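Local coordinates for protein N-isopropylammelide isopropylaminohydrolase (Burkholderia multivorans ATCC 17616, PDB 6NBO) that is a zinc-binding enzyme of the amidohydrolase family, built on a TIM barrel with metal ions held at one end of its strands, at residues Q243-L254 and M269-T279; A363-D371 and P383-G392. All coordinates share one frame; numbering follows the deposited sequence.

Contact 1 of 2, residues Q243-L254 and M269-T279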
ATOM      1  N   GLN A 243      16.294   9.238   6.846  1.00 47.85           N
ATOM      2  CA  GLN A 243      16.029   9.534   5.446  1.00 46.03           C
ATOM      3  C   GLN A 243      15.293   8.398   4.754  1.00 39.60           C
ATOM      4  O   GLN A 243      15.740   7.249   4.773  1.00 39.61           O
ATOM      5  CB  GLN A 243      17.369   9.783   4.747  1.00 51.43           C
ATOM      6  CG  GLN A 243      17.273  10.374   3.374  1.00 61.94           C
ATOM      7  CD  GLN A 243      16.850  11.819   3.411  1.00 65.03           C
ATOM      8  OE1 GLN A 243      16.832  12.439   4.474  1.00 64.60           O
ATOM      9  NE2 GLN A 243      16.499  12.367   2.250  1.00 61.48           N
ATOM     10  N   HIS A 244      14.175   8.734   4.107  1.00 32.86           N
ATOM     11  CA  HIS A 244      13.418   7.762   3.328  0.59 29.09           C
ATOM     12  C   HIS A 244      12.995   6.557   4.174  1.00 31.73           C
ATOM     13  O   HIS A 244      12.860   5.446   3.654  1.00 32.55           O
ATOM     14  CB  HIS A 244      14.216   7.290   2.097  0.59 33.39           C
ATOM     15  CG  HIS A 244      14.519   8.370   1.094  0.59 34.64           C
ATOM     16  ND1 HIS A 244      15.695   9.089   1.102  0.59 43.91           N
ATOM     17  CD2 HIS A 244      13.820   8.819   0.023  0.59 37.85           C
ATOM     18  CE1 HIS A 244      15.699   9.950   0.098  0.59 24.11           C
ATOM     19  NE2 HIS A 244      14.574   9.807  -0.573  0.59 30.09           N
ATOM     20  N   LYS A 245      12.810   6.752   5.470  1.00 27.20           N
ATOM     21  CA  LYS A 245      12.354   5.679   6.342  1.00 27.33           C
ATOM     22  C   LYS A 245      11.051   5.995   7.059  1.00 29.02           C
ATOM     23  O   LYS A 245      10.580   5.165   7.845  1.00 29.97           O
ATOM     24  CB  LYS A 245      13.433   5.338   7.377  1.00 33.06           C
ATOM     25  CG  LYS A 245      14.551   4.474   6.806  1.00 41.63           C
ATOM     26  CD  LYS A 245      15.610   4.185   7.849  1.00 57.93           C
ATOM     27  CE  LYS A 245      15.708   2.702   8.165  1.00 60.22           C
ATOM     28  NZ  LYS A 245      16.740   2.454   9.217  1.00 64.99           N
ATOM     29  N   VAL A 246      10.440   7.154   6.810  1.00 24.90           N
ATOM     30  CA  VAL A 246       9.196   7.532   7.479  1.00 27.30           C
ATOM     31  C   VAL A 246       8.125   7.800   6.430  1.00 24.23           C
ATOM     32  O   VAL A 246       8.383   8.453   5.415  1.00 28.61           O
ATOM     33  CB  VAL A 246       9.404   8.764   8.390  1.00 25.24           C
ATOM     34  CG1 VAL A 246       8.058   9.275   8.941  1.00 24.26           C
ATOM     35  CG2 VAL A 246      10.341   8.414   9.533  1.00 23.92           C
ATOM     36  N   THR A 247       6.925   7.275   6.674  1.00 20.61           N
ATOM     37  CA  THR A 247       5.752   7.474   5.840  1.00 26.28           C
ATOM     38  C   THR A 247       4.659   8.065   6.717  1.00 24.90           C
ATOM     39  O   THR A 247       4.499   7.661   7.880  1.00 22.17           O
ATOM     40  CB  THR A 247       5.296   6.127   5.230  1.00 22.26           C
ATOM     41  OG1 THR A 247       6.358   5.589   4.436  1.00 25.74           O
ATOM     42  CG2 THR A 247       4.038   6.266   4.373  1.00 22.01           C
ATOM     43  N   ILE A 248       3.926   9.035   6.178  1.00 21.73           N
ATOM     44  CA  ILE A 248       2.757   9.603   6.847  1.00 19.02           C
ATOM     45  C   ILE A 248       1.519   9.104   6.126  1.00 21.83           C
ATOM     46  O   ILE A 248       1.335   9.389   4.937  1.00 23.35           O
ATOM     47  CB  ILE A 248       2.771  11.140   6.841  1.00 21.05           C
ATOM     48  CG1 ILE A 248       4.144  11.666   7.262  1.00 25.38           C
ATOM     49  CG2 ILE A 248       1.645  11.658   7.758  1.00 23.52           C
ATOM     50  CD1 ILE A 248       4.504  11.340   8.693  1.00 27.87           C
ATOM     51  N   SER A 249       0.652   8.384   6.838  1.00 21.67           N
ATOM     52  CA  SER A 249      -0.588   7.910   6.234  1.00 21.17           C
ATOM     53  C   SER A 249      -1.732   8.872   6.535  1.00 23.79           C
ATOM     54  O   SER A 249      -1.857   9.369   7.658  1.00 25.72           O
ATOM     55  CB  SER A 249      -0.940   6.511   6.741  1.00 21.77           C
ATOM     56  OG  SER A 249      -0.104   5.521   6.137  1.00 26.39           O
ATOM     57  N   HIS A 250      -2.573   9.098   5.516  1.00 22.73           N
ATOM     58  CA  HIS A 250      -3.786   9.915   5.535  1.00 25.52           C
ATOM     59  C   HIS A 250      -3.435  11.399   5.452  1.00 28.20           C
ATOM     60  O   HIS A 250      -3.654  12.026   4.409  1.00 30.93           O
ATOM     61  CB  HIS A 250      -4.642   9.580   6.759  1.00 30.00           C
ATOM     62  CG  HIS A 250      -5.003   8.128   6.840  1.00 39.49           C
ATOM     63  ND1 HIS A 250      -5.431   7.410   5.741  1.00 42.60           N
ATOM     64  CD2 HIS A 250      -4.955   7.249   7.868  1.00 40.15           C
ATOM     65  CE1 HIS A 250      -5.654   6.157   6.096  1.00 48.46           C
ATOM     66  NE2 HIS A 250      -5.378   6.032   7.382  1.00 46.53           N
ATOM     67  N   ALA A 251      -2.873  11.965   6.520  1.00 26.80           N
ATOM     68  CA  ALA A 251      -2.343  13.328   6.483  1.00 27.90           C
ATOM     69  C   ALA A 251      -3.408  14.339   6.071  1.00 27.04           C
ATOM     70  O   ALA A 251      -3.133  15.277   5.317  1.00 25.98           O
ATOM     71  CB  ALA A 251      -1.128  13.418   5.559  1.00 27.33           C
ATOM     72  N   PHE A 252      -4.635  14.147   6.581  1.00 23.59           N
ATOM     73  CA  PHE A 252      -5.755  15.022   6.242  1.00 25.13           C
ATOM     74  C   PHE A 252      -5.441  16.494   6.489  1.00 32.17           C
ATOM     75  O   PHE A 252      -5.972  17.363   5.786  1.00 31.82           O
ATOM     76  CB  PHE A 252      -6.999  14.639   7.050  1.00 30.23           C
ATOM     77  CG  PHE A 252      -7.406  13.203   6.910  1.00 31.32           C
ATOM     78  CD1 PHE A 252      -7.293  12.545   5.697  1.00 34.32           C
ATOM     79  CD2 PHE A 252      -7.911  12.514   7.997  1.00 34.63           C
ATOM     80  CE1 PHE A 252      -7.675  11.216   5.574  1.00 37.32           C
ATOM     81  CE2 PHE A 252      -8.295  11.192   7.886  1.00 37.60           C
ATOM     82  CZ  PHE A 252      -8.181  10.540   6.672  1.00 38.64           C
ATOM     83  N   CYS A 253      -4.607  16.803   7.486  1.00 29.25           N
ATOM     84  CA  CYS A 253      -4.367  18.212   7.797  1.00 27.52           C
ATOM     85  C   CYS A 253      -3.741  18.961   6.629  1.00 33.14           C
ATOM     86  O   CYS A 253      -3.880  20.186   6.550  1.00 33.51           O
ATOM     87  CB  CYS A 253      -3.478  18.349   9.038  1.00 29.72           C
ATOM     88  SG  CYS A 253      -1.785  17.721   8.851  1.00 32.00           S
ATOM     89  N   LEU A 254      -3.076  18.251   5.714  1.00 33.22           N
ATOM     90  CA  LEU A 254      -2.500  18.891   4.540  1.00 31.82           C
ATOM     91  C   LEU A 254      -3.571  19.435   3.605  1.00 32.49           C
ATOM     92  O   LEU A 254      -3.266  20.277   2.756  1.00 41.86           O
ATOM     93  CB  LEU A 254      -1.588  17.902   3.797  1.00 27.89           C
ATOM     94  CG  LEU A 254      -0.314  17.440   4.527  1.00 27.92           C
ATOM     95  CD1 LEU A 254       0.421  16.326   3.759  1.00 29.19           C
ATOM     96  CD2 LEU A 254       0.625  18.617   4.769  1.00 31.86           C
ATOM     97  N   MET A 269       9.051  17.335   3.900  1.00 27.89           N
ATOM     98  CA  MET A 269       8.853  15.926   3.596  1.00 27.41           C
ATOM     99  C   MET A 269       9.652  15.503   2.368  1.00 32.35           C
ATOM    100  O   MET A 269      10.277  14.437   2.363  1.00 30.51           O
ATOM    101  CB  MET A 269       7.358  15.645   3.405  1.00 26.80           C
ATOM    102  CG  MET A 269       6.544  16.004   4.649  1.00 30.17           C
ATOM    103  SD  MET A 269       4.777  16.010   4.342  1.00 30.97           S
ATOM    104  CE  MET A 269       4.576  14.309   3.894  1.00 29.68           C
ATOM    105  N   ALA A 270       9.650  16.322   1.314  1.00 28.50           N
ATOM    106  CA  ALA A 270      10.417  15.970   0.125  1.00 28.36           C
ATOM    107  C   ALA A 270      11.900  15.837   0.460  1.00 37.97           C
ATOM    108  O   ALA A 270      12.557  14.865   0.067  1.00 33.19           O
ATOM    109  CB  ALA A 270      10.211  17.023  -0.965  1.00 31.84           C
ATOM    110  N   GLU A 271      12.435  16.815   1.197  1.00 32.48           N
ATOM    111  CA  GLU A 271      13.838  16.791   1.601  1.00 35.46           C
ATOM    112  C   GLU A 271      14.182  15.509   2.357  1.00 38.67           C
ATOM    113  O   GLU A 271      15.247  14.922   2.142  1.00 37.91           O
ATOM    114  CB  GLU A 271      14.141  18.028   2.451  1.00 43.08           C
ATOM    115  CG  GLU A 271      15.554  18.092   3.002  1.00 58.08           C
ATOM    116  CD  GLU A 271      16.606  18.025   1.912  1.00 68.01           C
ATOM    117  OE1 GLU A 271      16.408  18.657   0.852  1.00 71.62           O
ATOM    118  OE2 GLU A 271      17.626  17.330   2.108  1.00 70.81           O
ATOM    119  N   LEU A 272      13.289  15.047   3.230  1.00 30.74           N
ATOM    120  CA  LEU A 272      13.569  13.890   4.071  1.00 30.82           C
ATOM    121  C   LEU A 272      13.162  12.571   3.429  1.00 34.77           C
ATOM    122  O   LEU A 272      13.306  11.518   4.061  1.00 36.06           O
ATOM    123  CB  LEU A 272      12.865  14.046   5.423  1.00 31.04           C
ATOM    124  CG  LEU A 272      13.471  15.158   6.281  1.00 36.59           C
ATOM    125  CD1 LEU A 272      12.566  15.524   7.440  1.00 35.43           C
ATOM    126  CD2 LEU A 272      14.826  14.701   6.790  1.00 40.31           C
ATOM    127  N   GLY A 273      12.674  12.595   2.195  1.00 31.84           N
ATOM    128  CA  GLY A 273      12.196  11.376   1.586  1.00 27.17           C
ATOM    129  C   GLY A 273      10.984  10.791   2.269  1.00 30.22           C
ATOM    130  O   GLY A 273      10.809   9.571   2.259  1.00 26.91           O
ATOM    131  N   VAL A 274      10.141  11.627   2.867  1.00 25.13           N
ATOM    132  CA  VAL A 274       8.913  11.169   3.514  1.00 24.11           C
ATOM    133  C   VAL A 274       7.789  11.153   2.486  1.00 23.32           C
ATOM    134  O   VAL A 274       7.456  12.191   1.907  1.00 29.07           O
ATOM    135  CB  VAL A 274       8.549  12.070   4.701  1.00 25.38           C
ATOM    136  CG1 VAL A 274       7.177  11.684   5.247  1.00 24.44           C
ATOM    137  CG2 VAL A 274       9.628  11.993   5.772  1.00 28.12           C
ATOM    138  N   ALA A 275       7.199   9.978   2.261  1.00 23.61           N
ATOM    139  CA  ALA A 275       6.068   9.822   1.361  1.00 23.45           C
ATOM    140  C   ALA A 275       4.757   9.987   2.124  1.00 25.05           C
ATOM    141  O   ALA A 275       4.714   9.899   3.355  1.00 24.40           O
ATOM    142  CB  ALA A 275       6.097   8.440   0.686  1.00 26.29           C
ATOM    143  N   VAL A 276       3.684  10.247   1.376  1.00 21.58           N
ATOM    144  CA  VAL A 276       2.358  10.347   1.964  0.68 24.77           C
ATOM    145  C   VAL A 276       1.468   9.279   1.336  1.00 24.44           C
ATOM    146  O   VAL A 276       1.543   8.996   0.138  1.00 24.44           O
ATOM    147  CB  VAL A 276       1.770  11.775   1.818  0.68 23.22           C
ATOM    148  CG1 VAL A 276       1.464  12.133   0.355  0.68 21.71           C
ATOM    149  CG2 VAL A 276       0.540  11.946   2.708  0.68 21.88           C
ATOM    150  N   VAL A 277       0.642   8.654   2.180  1.00 21.42           N
ATOM    151  CA  VAL A 277      -0.356   7.696   1.724  1.00 21.70           C
ATOM    152  C   VAL A 277      -1.700   8.402   1.674  1.00 24.07           C
ATOM    153  O   VAL A 277      -2.122   9.018   2.661  1.00 24.67           O
ATOM    154  CB  VAL A 277      -0.432   6.470   2.647  1.00 21.05           C
ATOM    155  CG1 VAL A 277      -1.626   5.612   2.252  1.00 24.11           C
ATOM    156  CG2 VAL A 277       0.865   5.695   2.613  1.00 21.10           C
ATOM    157  N   THR A 278      -2.386   8.312   0.541  1.00 22.39           N
ATOM    158  CA  THR A 278      -3.765   8.775   0.479  1.00 20.05           C
ATOM    159  C   THR A 278      -4.648   7.621   0.034  1.00 25.64           C
ATOM    160  O   THR A 278      -4.274   6.844  -0.846  1.00 23.09           O
ATOM    161  CB  THR A 278      -3.940   9.995  -0.444  1.00 25.80           C
ATOM    162  OG1 THR A 278      -5.286  10.476  -0.332  1.00 30.78           O
ATOM    163  CG2 THR A 278      -3.628   9.669  -1.918  1.00 27.57           C
ATOM    164  N   THR A 279      -5.796   7.479   0.688  1.00 25.88           N
ATOM    165  CA  THR A 279      -6.791   6.494   0.294  1.00 26.51           C
ATOM    166  C   THR A 279      -8.006   7.171  -0.309  1.00 31.53           C
ATOM    167  O   THR A 279      -9.019   6.511  -0.572  1.00 32.20           O
ATOM    168  CB  THR A 279      -7.172   5.632   1.494  1.00 31.01           C
ATOM    169  OG1 THR A 279      -7.902   6.424   2.440  1.00 31.12           O
ATOM    170  CG2 THR A 279      -5.901   5.082   2.155  1.00 28.30           C
TER
HETATM  171  O   HOH W   1      17.710  15.360   4.593  1.00 46.36           O
HETATM  172  O   HOH W   2      12.033   9.655   6.056  1.00 38.13           O
HETATM  173  O   HOH W   3       8.091   7.070   3.057  1.00 38.40           O
HETATM  174  O   HOH W   4      -6.461   8.573   3.461  1.00 23.58           O
HETATM  175  O   HOH W   5      -5.673  11.092   2.426  1.00 30.15           O
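Ile248 meets Val274 at a parallel strand pair of the TIM barrel: strand 246-250 holds Ile248, Val274 comes just before strand 275-278, and helix 259-272 joins the two strands as a beta-alpha-beta crossover. CG1 of Ile248, set beside its own backbone N and opposite the carbonyl carbon (chi1 -47°), reaches to 3.6 Å from Val274 CG1, and the two side chains cross obliquely. Helix 223-239 covers Ile248 through Leu230 and Ile233. The face of Thr247 and Val277, looking into the barrel, pairs methyl with methyl: Thr247 CG2 lies 3.7 Å from Val277 CG2. Next to it Ser249 OG sits 3.6 Å from Val277 CB, while its hydrogen bonds go to Asp216 and His65 and so link this strand to the zinc site.

Where the helix ends, in a Schellman motif at Gly273, Gln243 turns back to it. Its NE2 gives a nearly straight bond (2.8 Å, 166°) to Glu271 O, which lies close to the plane of the amide. In one of two conformers of His244, Gly273 CA makes a CH-pi contact over a face of the ring, 3.6 Å from its centroid and 23° off the normal. At the opposite end of the strands stands the zinc ligand His250. Thr279 CG2 approaches its ring at the edge, 4.1 Å from CE1, and one water contacts both His250 ND1 and Thr279 N.

Contact 2 of 2, residues A363-D371 and P383-G392. With EDO (1,2-ethanediol), chain L.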
ATOM      1  N   ALA A 363      14.138  -5.971 -13.498  1.00 26.21           N
ATOM      2  CA  ALA A 363      13.047  -5.857 -12.552  1.00 25.42           C
ATOM      3  C   ALA A 363      12.469  -7.233 -12.259  1.00 27.10           C
ATOM      4  O   ALA A 363      12.586  -8.167 -13.063  1.00 27.68           O
ATOM      5  CB  ALA A 363      11.945  -4.946 -13.092  1.00 28.96           C
ATOM      6  N   ARG A 364      11.858  -7.357 -11.082  1.00 24.89           N
ATOM      7  CA  ARG A 364      11.068  -8.545 -10.782  1.00 25.55           C
ATOM      8  C   ARG A 364       9.963  -8.688 -11.817  1.00 23.20           C
ATOM      9  O   ARG A 364       9.282  -7.719 -12.157  1.00 27.35           O
ATOM     10  CB  ARG A 364      10.463  -8.464  -9.377  1.00 25.65           C
ATOM     11  CG  ARG A 364       9.740  -9.751  -8.949  1.00 28.85           C
ATOM     12  CD  ARG A 364       9.090  -9.613  -7.562  1.00 26.10           C
ATOM     13  NE  ARG A 364      10.090  -9.298  -6.543  1.00 26.41           N
ATOM     14  CZ  ARG A 364       9.814  -8.747  -5.359  1.00 28.88           C
ATOM     15  NH1 ARG A 364       8.558  -8.465  -5.024  1.00 24.25           N
ATOM     16  NH2 ARG A 364      10.800  -8.476  -4.514  1.00 27.86           N
ATOM     17  N   ALA A 365       9.789  -9.909 -12.324  1.00 26.39           N
ATOM     18  CA  ALA A 365       8.871 -10.159 -13.433  1.00 26.99           C
ATOM     19  C   ALA A 365       7.429 -10.255 -12.921  1.00 26.98           C
ATOM     20  O   ALA A 365       6.812 -11.322 -12.883  1.00 27.12           O
ATOM     21  CB  ALA A 365       9.287 -11.420 -14.177  1.00 23.92           C
ATOM     22  N   ASP A 366       6.897  -9.096 -12.523  1.00 25.42           N
ATOM     23  CA  ASP A 366       5.478  -8.924 -12.214  1.00 23.77           C
ATOM     24  C   ASP A 366       4.835  -8.193 -13.386  1.00 23.40           C
ATOM     25  O   ASP A 366       5.193  -7.047 -13.674  1.00 27.64           O
ATOM     26  CB  ASP A 366       5.267  -8.130 -10.920  1.00 21.02           C
ATOM     27  CG  ASP A 366       5.837  -8.829  -9.678  1.00 27.13           C
ATOM     28  OD1 ASP A 366       6.316  -9.981  -9.784  1.00 23.40           O
ATOM     29  OD2 ASP A 366       5.802  -8.219  -8.586  1.00 25.12           O
ATOM     30  N   VAL A 367       3.906  -8.852 -14.068  1.00 23.25           N
ATOM     31  CA  VAL A 367       3.322  -8.310 -15.288  1.00 26.81           C
ATOM     32  C   VAL A 367       1.822  -8.562 -15.256  1.00 26.84           C
ATOM     33  O   VAL A 367       1.378  -9.679 -14.972  1.00 26.13           O
ATOM     34  CB  VAL A 367       3.938  -8.918 -16.566  1.00 28.04           C
ATOM     35  CG1 VAL A 367       3.352  -8.244 -17.797  1.00 27.64           C
ATOM     36  CG2 VAL A 367       5.461  -8.778 -16.570  1.00 31.10           C
ATOM     37  N   VAL A 368       1.049  -7.523 -15.556  1.00 25.78           N
ATOM     38  CA  VAL A 368      -0.410  -7.568 -15.533  1.00 20.76           C
ATOM     39  C   VAL A 368      -0.888  -7.099 -16.896  1.00 23.46           C
ATOM     40  O   VAL A 368      -0.570  -5.978 -17.309  1.00 26.85           O
ATOM     41  CB  VAL A 368      -0.975  -6.686 -14.405  1.00 24.53           C
ATOM     42  CG1 VAL A 368      -2.518  -6.707 -14.379  1.00 22.29           C
ATOM     43  CG2 VAL A 368      -0.400  -7.125 -13.067  1.00 23.35           C
ATOM     44  N   LEU A 369      -1.620  -7.956 -17.616  1.00 24.98           N
ATOM     45  CA  LEU A 369      -2.136  -7.602 -18.933  1.00 26.85           C
ATOM     46  C   LEU A 369      -3.599  -7.206 -18.815  1.00 30.33           C
ATOM     47  O   LEU A 369      -4.376  -7.913 -18.162  1.00 27.74           O
ATOM     48  CB  LEU A 369      -2.003  -8.763 -19.923  1.00 24.03           C
ATOM     49  CG  LEU A 369      -0.597  -9.314 -20.159  1.00 26.64           C
ATOM     50  CD1 LEU A 369      -0.629 -10.284 -21.342  1.00 25.52           C
ATOM     51  CD2 LEU A 369       0.394  -8.177 -20.385  1.00 27.78           C
ATOM     52  N   VAL A 370      -3.978  -6.094 -19.461  1.00 25.95           N
ATOM     53  CA  VAL A 370      -5.373  -5.649 -19.512  1.00 25.62           C
ATOM     54  C   VAL A 370      -5.721  -5.199 -20.923  1.00 28.62           C
ATOM     55  O   VAL A 370      -4.891  -4.602 -21.621  1.00 28.43           O
ATOM     56  CB  VAL A 370      -5.669  -4.505 -18.508  1.00 24.81           C
ATOM     57  CG1 VAL A 370      -5.593  -5.024 -17.101  1.00 25.67           C
ATOM     58  CG2 VAL A 370      -4.730  -3.321 -18.715  1.00 26.54           C
ATOM     59  N   ASP A 371      -6.957  -5.491 -21.345  1.00 25.97           N
ATOM     60  CA  ASP A 371      -7.462  -5.042 -22.643  1.00 27.20           C
ATOM     61  C   ASP A 371      -7.979  -3.621 -22.470  1.00 34.49           C
ATOM     62  O   ASP A 371      -9.119  -3.406 -22.050  1.00 31.48           O
ATOM     63  CB  ASP A 371      -8.560  -5.971 -23.162  1.00 42.28           C
ATOM     64  CG  ASP A 371      -9.193  -5.475 -24.477  1.00 60.25           C
ATOM     65  OD1 ASP A 371      -8.621  -4.568 -25.123  1.00 63.03           O
ATOM     66  OD2 ASP A 371     -10.270  -5.992 -24.866  1.00 61.61           O
ATOM     67  N   PRO A 383     -10.542  -2.892 -16.540  1.00 27.57           N
ATOM     68  CA  PRO A 383     -10.752  -4.173 -17.224  1.00 22.49           C
ATOM     69  C   PRO A 383     -10.180  -5.332 -16.418  1.00 25.96           C
ATOM     70  O   PRO A 383      -9.219  -5.176 -15.667  1.00 25.29           O
ATOM     71  CB  PRO A 383     -10.005  -3.994 -18.557  1.00 23.88           C
ATOM     72  CG  PRO A 383      -8.976  -2.979 -18.286  1.00 25.04           C
ATOM     73  CD  PRO A 383      -9.582  -2.033 -17.261  1.00 31.41           C
ATOM     74  N   VAL A 384     -10.794  -6.508 -16.582  1.00 24.51           N
ATOM     75  CA  VAL A 384     -10.323  -7.696 -15.877  1.00 28.70           C
ATOM     76  C   VAL A 384      -8.849  -7.906 -16.183  1.00 24.56           C
ATOM     77  O   VAL A 384      -8.382  -7.598 -17.284  1.00 28.56           O
ATOM     78  CB  VAL A 384     -11.163  -8.922 -16.285  1.00 29.82           C
ATOM     79  CG1 VAL A 384     -10.944  -9.261 -17.754  1.00 39.40           C
ATOM     80  CG2 VAL A 384     -10.831 -10.125 -15.413  1.00 30.64           C
ATOM     81  N   ARG A 385      -8.091  -8.381 -15.193  1.00 24.62           N
ATOM     82  CA  ARG A 385      -6.698  -8.733 -15.467  1.00 23.88           C
ATOM     83  C   ARG A 385      -6.689 -10.005 -16.305  1.00 25.03           C
ATOM     84  O   ARG A 385      -6.968 -11.100 -15.800  1.00 27.78           O
ATOM     85  CB  ARG A 385      -5.898  -8.932 -14.181  1.00 22.71           C
ATOM     86  CG  ARG A 385      -6.034  -7.848 -13.134  1.00 24.88           C
ATOM     87  CD  ARG A 385      -5.866  -6.432 -13.686  1.00 23.58           C
ATOM     88  NE  ARG A 385      -7.140  -5.717 -13.780  1.00 25.73           N
ATOM     89  CZ  ARG A 385      -7.665  -4.994 -12.790  1.00 24.46           C
ATOM     90  NH1 ARG A 385      -7.037  -4.891 -11.624  1.00 23.09           N
ATOM     91  NH2 ARG A 385      -8.822  -4.370 -12.968  1.00 22.10           N
ATOM     92  N   ARG A 386      -6.394  -9.870 -17.593  1.00 24.26           N
ATOM     93  CA  ARG A 386      -6.376 -11.047 -18.453  1.00 26.01           C
ATOM     94  C   ARG A 386      -5.298 -12.036 -18.017  1.00 27.19           C
ATOM     95  O   ARG A 386      -5.509 -13.257 -18.055  1.00 26.75           O
ATOM     96  CB  ARG A 386      -6.155 -10.633 -19.902  1.00 28.63           C
ATOM     97  CG  ARG A 386      -6.227 -11.833 -20.831  1.00 45.67           C
ATOM     98  CD  ARG A 386      -5.493 -11.578 -22.108  1.00 54.96           C
ATOM     99  NE  ARG A 386      -6.155 -10.557 -22.904  1.00 59.85           N
ATOM    100  CZ  ARG A 386      -5.583  -9.947 -23.932  1.00 73.39           C
ATOM    101  NH1 ARG A 386      -4.338 -10.262 -24.272  1.00 73.84           N
ATOM    102  NH2 ARG A 386      -6.250  -9.023 -24.611  1.00 74.41           N
ATOM    103  N   LEU A 387      -4.151 -11.525 -17.587  1.00 26.30           N
ATOM    104  CA  LEU A 387      -3.011 -12.338 -17.176  1.00 25.73           C
ATOM    105  C   LEU A 387      -2.321 -11.642 -16.019  1.00 26.44           C
ATOM    106  O   LEU A 387      -2.130 -10.426 -16.055  1.00 28.19           O
ATOM    107  CB  LEU A 387      -2.004 -12.530 -18.318  1.00 25.73           C
ATOM    108  CG  LEU A 387      -0.771 -13.380 -17.981  1.00 28.51           C
ATOM    109  CD1 LEU A 387      -1.182 -14.828 -17.744  1.00 28.53           C
ATOM    110  CD2 LEU A 387       0.262 -13.305 -19.092  1.00 27.59           C
ATOM    111  N   VAL A 388      -1.967 -12.399 -14.984  1.00 24.72           N
ATOM    112  CA  VAL A 388      -1.107 -11.896 -13.921  1.00 24.18           C
ATOM    113  C   VAL A 388       0.087 -12.831 -13.844  1.00 27.09           C
ATOM    114  O   VAL A 388      -0.076 -14.053 -13.717  1.00 24.85           O
ATOM    115  CB  VAL A 388      -1.824 -11.791 -12.562  1.00 26.27           C
ATOM    116  CG1 VAL A 388      -0.878 -11.202 -11.514  1.00 22.45           C
ATOM    117  CG2 VAL A 388      -3.082 -10.917 -12.677  1.00 24.17           C
ATOM    118  N   VAL A 389       1.280 -12.257 -13.967  1.00 23.72           N
ATOM    119  CA  VAL A 389       2.540 -12.956 -13.759  1.00 25.10           C
ATOM    120  C   VAL A 389       3.171 -12.372 -12.512  1.00 27.41           C
ATOM    121  O   VAL A 389       3.234 -11.146 -12.360  1.00 25.41           O
ATOM    122  CB  VAL A 389       3.479 -12.797 -14.966  1.00 22.47           C
ATOM    123  CG1 VAL A 389       4.797 -13.513 -14.703  1.00 24.07           C
ATOM    124  CG2 VAL A 389       2.799 -13.312 -16.224  1.00 25.66           C
ATOM    125  N   SER A 390       3.627 -13.233 -11.617  1.00 23.63           N
ATOM    126  CA  SER A 390       4.249 -12.756 -10.393  1.00 24.25           C
ATOM    127  C   SER A 390       5.543 -13.515 -10.186  1.00 25.46           C
ATOM    128  O   SER A 390       5.541 -14.750 -10.180  1.00 28.11           O
ATOM    129  CB  SER A 390       3.314 -12.938  -9.197  1.00 25.23           C
ATOM    130  OG  SER A 390       3.937 -12.475  -8.017  1.00 24.51           O
ATOM    131  N   SER A 391       6.640 -12.771 -10.028  1.00 24.77           N
ATOM    132  CA  SER A 391       7.973 -13.357  -9.918  1.00 25.19           C
ATOM    133  C   SER A 391       8.221 -14.357 -11.043  1.00 28.62           C
ATOM    134  O   SER A 391       8.792 -15.433 -10.834  1.00 24.88           O
ATOM    135  CB  SER A 391       8.188 -14.011  -8.555  1.00 27.94           C
ATOM    136  OG  SER A 391       8.359 -13.016  -7.561  1.00 27.15           O
ATOM    137  N   GLY A 392       7.776 -13.998 -12.246  1.00 24.49           N
ATOM    138  CA  GLY A 392       8.025 -14.811 -13.421  1.00 24.56           C
ATOM    139  C   GLY A 392       7.110 -16.001 -13.601  1.00 30.22           C
ATOM    140  O   GLY A 392       7.289 -16.753 -14.566  1.00 29.64           O
TER
HETATM  141  C1  EDO L 411      13.834  -9.106  -5.518  1.00 51.22           C
HETATM  142  O1  EDO L 411      14.084  -7.749  -5.131  1.00 51.91           O
HETATM  143  C2  EDO L 411      13.305  -9.148  -6.946  1.00 53.30           C
HETATM  144  O2  EDO L 411      12.824 -10.465  -7.241  1.00 54.23           O
HETATM  145  O   HOH W   6      -8.805  -7.129 -19.860  1.00 27.82           O
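The carbonyl O of Pro383, a residue that packs its ring carbon CG 3.6 Å from Val370 CB across the contact, is gripped side-on by Arg385 through NE (2.9 Å) and NH2 (2.8 Å). The guanidinium plane contains that oxygen, but the two donors use it differently: NE approaches nearly in line with the C=O bond, whereas NH2 stands 43° above the carbonyl plane. The grip belongs to an antiparallel pair, strands 367-370 and 387-390, of the small beta domain that accompanies the barrel in many amidohydrolases; helix 375-381 connects the two. Bends at chi2 (-48°) and chi3 fold the Arg385 chain back to this carbonyl, NH1 is held by Asp317 and Ala118 O, and the aliphatic part lies against the other strand: CD is 3.4 Å from Val368 CG1 and touches Val370 CG1 as well.

The face carrying Val367, Leu369, Leu387 and Val389 is apolar along the paired residues. Leu369 and Leu387 run side by side and point the same way, with CD1 of Leu369 3.9 Å from CD2 of Leu387. Strand 11-17 packs on Val367 and Leu369.

Just before strand 367-370, the carboxylate of Asp366 adds a side-chain bond to the backbone ones. Its OD1 receives Ser391 N at 2.8 Å, almost straight (176°), and Thr121 OG1 holds OD2. Ala365, the central residue of an inverse gamma turn, accepts Gly392 N at its O. Arg364, salt-bridged to Glu153 through NH1, passes its CD 3.5 Å from Ser391 OG and donates from NE to O2 of a bound 1,2-ethanediol, 3.1 Å away.

Both contacts are buried strand pairs, yet they illustrate two ways of building a sheet. Contact 1 is parallel and lies in the catalytic barrel, its centre about 13 Å from that of the chain; one face carries hydroxyls and a histidine ring leads to zinc. Contact 2 is antiparallel, about 18 Å from the chain centre, on the opposite side of it, and its side-chain polar bonds are Arg385 on the Pro383 carbonyl and the Asp366 carboxylate on Ser391 N, near the ends of the strands. The nearest atoms of contacts 1 and 2 are about 16 Å apart. Strand 56-66, which carries the zinc ligand His65, borders strand 367-370 of contact 2.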